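Local coordinates for protein adenosine kinase (PDB 3UBO) that probably transfers a phosphate from ATP to adenosine, and binds adenosine and ADP, at residues I213-R218 with A284-G289; Y160-D163 with A167-A170. All coordinates share one frame; numbering follows the deposited sequence.

In the fold
Interaction 2 comes first along the chain, and interaction 1 opens only after it has closed; the two neither nest nor cross. Residues 160-163 leave the parallel-sheet strand 152-158 and meet 167-170 across three intervening residues, closing a tight turn into helix 168-179. The chain then lays down strands 184-188 and 213-217, the next two in the order of the sheet. Interaction 1 is the long-range closure: past 65 intervening residues, helix 278-290 packs against strand 213-217. The contacts do not touch, their centres lying about 20 Å apart. Interaction 1 joins a helix to the sheet beside the ADP site, and interaction 2 joins the turn after another strand of that sheet to the helix that follows, beside the adenosine.

Interaction 1 of 2, residues I213-R218 with A284-G289; sequences IVFANR and AGFLFG. With ADP (adenosine-5'-diphosphate), chain D.
F286 offers a ring face to the edge of F215, in a T-shaped pair with centroids 5.2 Å apart and planes at 84°. The rim carbon doing the touching is F215 CE1, which stands over the F286 ring off-centre, 3.8 Å from F286 CG. F286 has CG anti to its own backbone N (chi1 -179°), and this swings the ring out from the helix toward the strand. F286 CB lies in the plane of the F215 ring, at its edge, so the phenylalanine on the strand meets both the root and the face of its partner. One residue on, L287 comes to the same ring with one branch: its CD2 methyl lies at the edge of F215, near CZ and CE2. F215 thus has its outer rim fitted between two consecutive helical side chains, a purely apolar contact with no hydrogen bond across it. With an alanine in place of F215, the face of F286 and the CD2 methyl of L287 would probably lose their common partner, opening a gap between helix and sheet.

Two residues beyond F215 the strand ends at N217, the N-cap of helix 218-224, where ND2 makes a weak hydrogen bond of 2.8 Å to ADP O1B. S249, G252 and N304 also bond the nucleotide. F215 belongs to the central parallel sheet, its backbone paired with M187 and L189, while helix 278-290 packs against that sheet, with F286 also reaching A245 in a loop and C299 of helix 296-311.

Interaction 2 of 2, residues Y160-D163 with A167-A170; sequences YLWD and AKDA. With ADN (adenosine), chain C.
W162 spreads its indole under K168, and what lies over the ring is the lysine's CB. This is a CH-pi contact: K168 CB is 4.0 Å from the centroid of the six-membered ring and 29° off its normal, displaced toward the CE2-CZ2 bond on the rim of that ring. The two side chains cross at about a right angle. K168 CG sits between the backbone N and the carbonyl carbon (chi1 67°), and the chain bends at the later torsions, which brings NZ back near W162 CD1 and into a long, weak ion pair with E201.

The turn is also joined through L161. Its CD2 methyl meets A167 CB at 4.0 Å, and L161 O also lies beside A167 CB. A water bridges the backbones: it lies 2.9 Å from L161 O, to which it can donate, and accepts from K168 N at 2.9 Å, giving the K168 amide a partner.

At the other end of the turn Y160 turns one ring face toward the adenine of the bound adenosine, the two planes tilted, with ADN C6 3.4 Å above the ring plane and offset toward its rim. The loop therefore serves the nucleoside pocket from one end and the helix from the other. It runs from strand 152-158 into helix 168-179, whose I171 touches both L161 and W162, while helix 199-207 packs on the indole through F202, edge-to-face, and L205.

Interaction 1 of 2, residues I213-R218 with A284-G289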
loop_
_atom_site.group_PDB
_atom_site.type_symbol
_atom_site.label_atom_id
_atom_site.label_comp_id
_atom_site.label_asym_id
_atom_site.label_seq_id
_atom_site.Cartn_x
_atom_site.Cartn_y
_atom_site.Cartn_z
ATOM N N ILE A 213 15.701 -29.055 0.614
ATOM C CA ILE A 213 14.660 -28.714 -0.393
ATOM C C ILE A 213 14.960 -27.469 -1.281
ATOM O O ILE A 213 15.424 -26.412 -0.782
ATOM C CB ILE A 213 13.298 -28.491 0.314
ATOM C CG1 ILE A 213 12.975 -29.665 1.252
ATOM C CG2 ILE A 213 12.197 -28.288 -0.703
ATOM C CD1 ILE A 213 12.084 -29.311 2.430
ATOM N N VAL A 214 14.706 -27.595 -2.585
ATOM C CA VAL A 214 14.962 -26.497 -3.524
ATOM C C VAL A 214 13.721 -25.971 -4.278
ATOM O O VAL A 214 13.173 -26.693 -5.143
ATOM C CB VAL A 214 16.033 -26.920 -4.531
ATOM C CG1 VAL A 214 16.045 -26.015 -5.750
ATOM C CG2 VAL A 214 17.356 -26.919 -3.848
ATOM N N PHE A 215 13.255 -24.745 -3.978
ATOM C CA PHE A 215 12.199 -24.096 -4.826
ATOM C C PHE A 215 12.850 -23.199 -5.877
ATOM O O PHE A 215 13.851 -22.505 -5.574
ATOM C CB PHE A 215 11.218 -23.245 -4.017
ATOM C CG PHE A 215 10.492 -23.995 -2.936
ATOM C CD1 PHE A 215 9.151 -24.308 -3.088
ATOM C CD2 PHE A 215 11.154 -24.366 -1.738
ATOM C CE1 PHE A 215 8.463 -24.971 -2.098
ATOM C CE2 PHE A 215 10.474 -25.058 -0.740
ATOM C CZ PHE A 215 9.106 -25.370 -0.945
ATOM N N ALA A 216 12.304 -23.230 -7.087
ATOM C CA ALA A 216 12.793 -22.464 -8.222
ATOM C C ALA A 216 11.694 -22.254 -9.322
ATOM O O ALA A 216 10.656 -22.972 -9.360
ATOM C CB ALA A 216 13.990 -23.152 -8.808
ATOM N N ASN A 217 11.887 -21.286 -10.223
ATOM C CA ASN A 217 10.972 -21.224 -11.361
ATOM C C ASN A 217 11.728 -21.861 -12.528
ATOM O O ASN A 217 12.889 -22.229 -12.373
ATOM C CB ASN A 217 10.424 -19.800 -11.625
ATOM C CG ASN A 217 11.529 -18.779 -11.921
ATOM O OD1 ASN A 217 12.512 -19.088 -12.596
ATOM N ND2 ASN A 217 11.351 -17.550 -11.438
ATOM N N ARG A 218 11.087 -22.012 -13.671
ATOM C CA ARG A 218 11.702 -22.704 -14.770
ATOM C C ARG A 218 12.995 -22.054 -15.243
ATOM O O ARG A 218 14.005 -22.721 -15.335
ATOM C CB ARG A 218 10.700 -22.832 -15.870
ATOM C CG ARG A 218 11.241 -23.336 -17.139
ATOM C CD ARG A 218 10.149 -23.181 -18.201
ATOM N NE ARG A 218 10.380 -24.055 -19.332
ATOM C CZ ARG A 218 9.650 -25.141 -19.580
ATOM N NH1 ARG A 218 8.633 -25.474 -18.761
ATOM N NH2 ARG A 218 9.926 -25.892 -20.656
ATOM N N ALA A 284 5.047 -20.824 0.162
ATOM C CA ALA A 284 4.455 -20.668 1.464
ATOM C C ALA A 284 3.375 -21.691 1.638
ATOM O O ALA A 284 3.245 -22.286 2.678
ATOM C CB ALA A 284 3.884 -19.316 1.616
ATOM N N GLY A 285 2.584 -21.881 0.606
ATOM C CA GLY A 285 1.500 -22.818 0.682
ATOM C C GLY A 285 2.061 -24.206 0.701
ATOM O O GLY A 285 1.649 -25.048 1.471
ATOM N N PHE A 286 3.026 -24.445 -0.156
ATOM C CA PHE A 286 3.598 -25.757 -0.203
ATOM C C PHE A 286 4.137 -26.230 1.161
ATOM O O PHE A 286 3.916 -27.322 1.592
ATOM C CB PHE A 286 4.649 -25.727 -1.268
ATOM C CG PHE A 286 5.313 -26.995 -1.458
ATOM C CD1 PHE A 286 5.971 -27.605 -0.410
ATOM C CD2 PHE A 286 5.302 -27.610 -2.694
ATOM C CE1 PHE A 286 6.634 -28.838 -0.586
ATOM C CE2 PHE A 286 5.944 -28.860 -2.894
ATOM C CZ PHE A 286 6.622 -29.458 -1.823
ATOM N N LEU A 287 4.809 -25.360 1.868
ATOM C CA LEU A 287 5.418 -25.729 3.119
ATOM C C LEU A 287 4.372 -25.804 4.234
ATOM O O LEU A 287 4.580 -26.490 5.267
ATOM C CB LEU A 287 6.525 -24.734 3.504
ATOM C CG LEU A 287 7.765 -24.553 2.609
ATOM C CD1 LEU A 287 8.794 -23.604 3.247
ATOM C CD2 LEU A 287 8.459 -25.846 2.215
ATOM N N PHE A 288 3.274 -25.081 4.054
ATOM C CA PHE A 288 2.176 -25.191 4.995
ATOM C C PHE A 288 1.636 -26.597 4.869
ATOM O O PHE A 288 1.194 -27.192 5.847
ATOM C CB PHE A 288 1.012 -24.281 4.617
ATOM C CG PHE A 288 -0.206 -24.508 5.453
ATOM C CD1 PHE A 288 -0.211 -24.159 6.798
ATOM C CD2 PHE A 288 -1.350 -25.065 4.896
ATOM C CE1 PHE A 288 -1.344 -24.364 7.576
ATOM C CE2 PHE A 288 -2.509 -25.264 5.669
ATOM C CZ PHE A 288 -2.503 -24.938 7.009
ATOM N N GLY A 289 1.621 -27.092 3.642
ATOM C CA GLY A 289 1.198 -28.456 3.401
ATOM C C GLY A 289 2.222 -29.428 3.977
ATOM O O GLY A 289 1.953 -30.211 4.897
HETATM P PB ADP D . 8.046 -16.640 -10.384
HETATM O O1B ADP D . 9.137 -15.792 -11.304
HETATM O O2B ADP D . 8.669 -17.540 -9.113
HETATM O O3B ADP D . 7.000 -15.735 -9.838
HETATM P PA ADP D . 6.235 -18.548 -12.013
HETATM O O1A ADP D . 6.073 -18.119 -13.595
HETATM O O2A ADP D . 6.584 -19.966 -11.923
HETATM O O3A ADP D . 7.565 -17.558 -11.697
HETATM O "O5'" ADP D . 4.879 -18.320 -11.048
HETATM C "C5'" ADP D . 4.903 -18.732 -9.686
HETATM C "C4'" ADP D . 3.538 -19.335 -9.219
HETATM O "O4'" ADP D . 2.358 -18.408 -9.096
HETATM C "C3'" ADP D . 2.894 -20.518 -10.119
HETATM O "O3'" ADP D . 3.492 -21.801 -10.137
HETATM C "C2'" ADP D . 1.385 -20.359 -9.981
HETATM O "O2'" ADP D . 0.654 -21.082 -8.979
HETATM C "C1'" ADP D . 1.307 -18.859 -9.967
HETATM N N9 ADP D . 1.301 -18.233 -11.326
HETATM C C8 ADP D . 2.334 -17.615 -11.995
HETATM N N7 ADP D . 1.867 -17.149 -13.295
HETATM C C5 ADP D . 0.498 -17.526 -13.417
HETATM C C6 ADP D . -0.500 -17.311 -14.483
HETATM N N6 ADP D . -0.132 -16.553 -15.694
HETATM N N1 ADP D . -1.772 -17.761 -14.308
HETATM C C2 ADP D . -2.152 -18.421 -13.126
HETATM N N3 ADP D . -1.186 -18.657 -12.079
HETATM C C4 ADP D . 0.116 -18.188 -12.233
#

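Interaction 2 of 2, residues Y160-D163 with A167-A170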
loop_
_atom_site.group_PDB
_atom_site.type_symbol
_atom_site.label_atom_id
_atom_site.label_comp_id
_atom_site.label_asym_id
_atom_site.label_seq_id
_atom_site.Cartn_x
_atom_site.Cartn_y
_atom_site.Cartn_z
ATOM N N TYR A 160 19.034 -14.974 -2.685
ATOM C CA TYR A 160 19.223 -13.517 -2.706
ATOM C C TYR A 160 20.208 -13.015 -1.645
ATOM O O TYR A 160 20.578 -11.835 -1.660
ATOM C CB TYR A 160 17.888 -12.778 -2.460
ATOM C CG TYR A 160 17.030 -12.550 -3.681
ATOM C CD1 TYR A 160 15.633 -12.537 -3.576
ATOM C CD2 TYR A 160 17.593 -12.366 -4.927
ATOM C CE1 TYR A 160 14.821 -12.380 -4.682
ATOM C CE2 TYR A 160 16.781 -12.194 -6.036
ATOM C CZ TYR A 160 15.389 -12.204 -5.904
ATOM O OH TYR A 160 14.573 -12.010 -6.994
ATOM N N LEU A 161 20.550 -13.912 -0.709
ATOM C CA LEU A 161 21.271 -13.631 0.525
ATOM C C LEU A 161 22.745 -13.788 0.265
ATOM O O LEU A 161 23.574 -13.427 1.079
ATOM C CB LEU A 161 20.890 -14.621 1.608
ATOM C CG LEU A 161 19.711 -14.267 2.508
ATOM C CD1 LEU A 161 19.672 -15.215 3.701
ATOM C CD2 LEU A 161 19.726 -12.826 2.985
ATOM N N TRP A 162 23.070 -14.358 -0.877
ATOM C CA TRP A 162 24.459 -14.369 -1.268
ATOM C C TRP A 162 25.037 -12.966 -1.503
ATOM O O TRP A 162 26.205 -12.724 -1.150
ATOM C CB TRP A 162 24.765 -15.426 -2.351
ATOM C CG TRP A 162 25.104 -16.683 -1.616
ATOM C CD1 TRP A 162 26.277 -17.402 -1.690
ATOM C CD2 TRP A 162 24.323 -17.291 -0.549
ATOM N NE1 TRP A 162 26.256 -18.437 -0.758
ATOM C CE2 TRP A 162 25.079 -18.394 -0.049
ATOM C CE3 TRP A 162 23.061 -17.003 0.036
ATOM C CZ2 TRP A 162 24.610 -19.226 0.997
ATOM C CZ3 TRP A 162 22.595 -17.821 1.089
ATOM C CH2 TRP A 162 23.372 -18.936 1.547
ATOM N N ASP A 163 24.200 -12.037 -1.993
ATOM C CA ASP A 163 24.623 -10.685 -2.365
ATOM C C ASP A 163 25.251 -9.919 -1.216
ATOM O O ASP A 163 26.368 -9.390 -1.373
ATOM C CB ASP A 163 23.482 -9.873 -3.014
ATOM C CG ASP A 163 23.192 -10.314 -4.437
ATOM O OD1 ASP A 163 24.182 -10.578 -5.163
ATOM O OD2 ASP A 163 21.991 -10.444 -4.818
ATOM N N ALA A 167 25.816 -12.943 4.963
ATOM C CA ALA A 167 24.586 -13.646 5.228
ATOM C C ALA A 167 24.816 -15.148 5.098
ATOM O O ALA A 167 24.416 -15.857 6.005
ATOM C CB ALA A 167 23.422 -13.146 4.370
ATOM N N LYS A 168 25.452 -15.620 4.010
ATOM C CA LYS A 168 25.988 -16.994 3.914
ATOM C C LYS A 168 26.563 -17.583 5.273
ATOM O O LYS A 168 26.402 -18.786 5.544
ATOM C CB LYS A 168 27.033 -17.082 2.775
ATOM C CG LYS A 168 28.362 -16.271 3.012
ATOM C CD LYS A 168 28.942 -15.729 1.677
ATOM C CE LYS A 168 30.085 -16.583 1.058
ATOM N NZ LYS A 168 30.100 -16.751 -0.485
ATOM N N ASP A 169 27.192 -16.760 6.120
ATOM C CA ASP A 169 27.702 -17.248 7.430
ATOM C C ASP A 169 26.633 -17.250 8.546
ATOM O O ASP A 169 26.840 -17.827 9.620
ATOM C CB ASP A 169 28.972 -16.488 7.975
ATOM C CG ASP A 169 29.987 -16.135 6.870
ATOM O OD1 ASP A 169 30.236 -16.958 5.946
ATOM O OD2 ASP A 169 30.517 -14.990 6.912
ATOM N N ALA A 170 25.518 -16.567 8.331
ATOM C CA ALA A 170 24.428 -16.712 9.278
ATOM C C ALA A 170 23.662 -17.975 8.884
ATOM O O ALA A 170 22.912 -18.512 9.712
ATOM C CB ALA A 170 23.507 -15.492 9.273
HETATM O "O5'" ADN C . 9.651 -12.116 -5.484
HETATM C "C5'" ADN C . 8.770 -11.191 -4.742
HETATM C "C4'" ADN C . 9.522 -10.251 -3.738
HETATM O "O4'" ADN C . 10.919 -10.116 -4.024
HETATM C "C3'" ADN C . 9.094 -8.759 -3.286
HETATM O "O3'" ADN C . 8.034 -8.455 -2.412
HETATM C "C2'" ADN C . 10.460 -8.137 -2.841
HETATM O "O2'" ADN C . 10.474 -7.503 -1.544
HETATM C "C1'" ADN C . 11.369 -9.289 -3.010
HETATM N N9 ADN C . 12.749 -8.848 -3.376
HETATM C C8 ADN C . 13.234 -8.030 -4.437
HETATM N N7 ADN C . 14.655 -8.032 -4.433
HETATM C C5 ADN C . 15.041 -8.867 -3.368
HETATM C C6 ADN C . 16.314 -9.237 -2.854
HETATM N N6 ADN C . 17.538 -8.782 -3.457
HETATM N N1 ADN C . 16.351 -10.130 -1.723
HETATM C C2 ADN C . 15.136 -10.617 -1.141
HETATM N N3 ADN C . 13.848 -10.274 -1.621
HETATM C C4 ADN C . 13.840 -9.382 -2.720
HETATM O O HOH W 1 26.311 -13.658 2.088
#